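VompD (Bartonella quintana, PDB 4LGO) is a trimeric autotransporter adhesin of the bacterial outer membrane that probably mediates attachment to host surfaces, seen here as its N-terminal domain 1. Local coordinates at residues A[125-128]-A[129-132]. Residues are numbered along the deposited sequence; the frame is centred on the assembly and turned at random.
Sequences VSQL and NELK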
loop_
_atom_site.group_PDB
_atom_site.type_symbol
_atom_site.label_atom_id
_atom_site.label_comp_id
_atom_site.label_asym_id
_atom_site.label_seq_id
_atom_site.Cartn_x
_atom_site.Cartn_y
_atom_site.Cartn_z
ATOM N N VAL A 125 -30.378 2.619 13.064
ATOM C CA VAL A 125 -31.774 2.944 12.909
ATOM C C VAL A 125 -32.638 2.047 13.776
ATOM O O VAL A 125 -33.608 2.531 14.359
ATOM C CB VAL A 125 -32.197 2.852 11.440
ATOM C CG1 VAL A 125 -33.717 2.917 11.289
ATOM C CG2 VAL A 125 -31.502 3.960 10.632
ATOM N N SER A 126 -32.296 0.763 13.880
ATOM C CA SER A 126 -33.108 -0.138 14.750
ATOM C C SER A 126 -33.164 0.362 16.199
ATOM O O SER A 126 -34.187 0.262 16.880
ATOM C CB SER A 126 -32.612 -1.591 14.706
ATOM O OG SER A 126 -31.527 -1.837 15.588
ATOM N N GLN A 127 -32.059 0.946 16.653
ATOM C CA GLN A 127 -31.979 1.457 17.990
ATOM C C GLN A 127 -32.774 2.750 18.124
ATOM O O GLN A 127 -33.402 2.957 19.154
ATOM C CB GLN A 127 -30.496 1.635 18.392
ATOM C CG GLN A 127 -29.790 0.299 18.528
ATOM C CD GLN A 127 -28.332 0.441 18.902
ATOM O OE1 GLN A 127 -27.511 0.887 18.093
ATOM N NE2 GLN A 127 -27.999 0.007 20.111
ATOM N N LEU A 128 -32.729 3.611 17.100
ATOM C CA LEU A 128 -33.541 4.843 17.062
ATOM C C LEU A 128 -35.019 4.471 17.081
ATOM O O LEU A 128 -35.791 5.053 17.838
ATOM C CB LEU A 128 -33.195 5.715 15.854
ATOM C CG LEU A 128 -33.994 7.006 15.674
ATOM C CD1 LEU A 128 -33.846 7.898 16.896
ATOM C CD2 LEU A 128 -33.613 7.745 14.403
ATOM N N ASN A 129 -35.389 3.436 16.319
ATOM C CA ASN A 129 -36.764 2.913 16.348
ATOM C C ASN A 129 -37.161 2.315 17.714
ATOM O O ASN A 129 -38.314 2.495 18.146
ATOM C CB ASN A 129 -37.008 1.887 15.225
ATOM C CG ASN A 129 -36.980 2.518 13.843
ATOM O OD1 ASN A 129 -37.143 3.733 13.694
ATOM N ND2 ASN A 129 -36.807 1.691 12.820
ATOM N N GLU A 130 -36.236 1.627 18.392
ATOM C CA GLU A 130 -36.505 1.151 19.764
ATOM C C GLU A 130 -36.851 2.312 20.683
ATOM O O GLU A 130 -37.770 2.221 21.458
ATOM C CB GLU A 130 -35.299 0.451 20.397
ATOM C CG GLU A 130 -35.019 -0.970 19.996
ATOM C CD GLU A 130 -33.909 -1.560 20.882
ATOM O OE1 GLU A 130 -34.236 -2.038 21.993
ATOM O OE2 GLU A 130 -32.718 -1.513 20.492
ATOM N N LEU A 131 -36.075 3.395 20.611
ATOM C CA LEU A 131 -36.355 4.600 21.401
ATOM C C LEU A 131 -37.726 5.203 21.084
ATOM O O LEU A 131 -38.512 5.537 21.989
ATOM C CB LEU A 131 -35.255 5.636 21.159
ATOM C CG LEU A 131 -35.373 6.926 21.973
ATOM C CD1 LEU A 131 -35.389 6.630 23.459
ATOM C CD2 LEU A 131 -34.202 7.848 21.672
ATOM N N LYS A 132 -38.046 5.302 19.793
ATOM C CA LYS A 132 -39.374 5.808 19.402
ATOM C C LYS A 132 -40.495 4.997 20.050
ATOM O O LYS A 132 -41.520 5.555 20.451
ATOM C CB LYS A 132 -39.557 5.791 17.887
ATOM C CG LYS A 132 -38.653 6.768 17.179
ATOM C CD LYS A 132 -38.743 6.576 15.671
ATOM C CE LYS A 132 -37.629 7.301 14.945
ATOM N NZ LYS A 132 -37.979 8.676 14.516
HETATM O O HOH W 1 -32.344 -3.142 18.192
HETATM O O HOH W 2 -30.163 -1.410 21.673
#
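E130 reaches back along the helix toward Q127 and S126, and two waters complete the link. Its CG lies anti to the carbonyl carbon (chi1 -79°), which lays the chain alongside that of Q127, both pointing the same way, with amide and carboxylate planes only 17° apart. E130 OE2 and Q127 NE2 are 5.0 Å apart, too far for a direct bond, and water bridges them: one water donates to OE2 and accepts from Q127 NE2, while another donates to both OE2 and S126 OG. A single carboxylate oxygen thus receives two water bonds, each 2.8 Å long from water to E130 OE2. The same Q127 NE2 also bonds to the carbonyl of G116, and S126 OG to N124 OD1, tying this face to the loop before the helix.

One turn apart, V125 and N129 run side by side, V125 CG1 resting 3.7 Å from N129 ND2. On the L128 side, the extended run of K132 beyond CG (chi2 172°) carries its aliphatic chain across the leucine, bringing CE to 3.7 Å from L128 CG; the bend at the last torsion only turns NZ off that line. Underneath, four i to i+4 backbone bonds hold the turns together, the shortest from N129 N to V125 O at 2.8 Å.

L128 meets L128 of the second subunit, and L131 packs on L128 of the third, while K132 packs on L131 of the second. Buried leucines turned to the other chains, with polar residues such as E130 on the outside, are characteristic of the trimeric coiled-coil stalk of autotransporter adhesins.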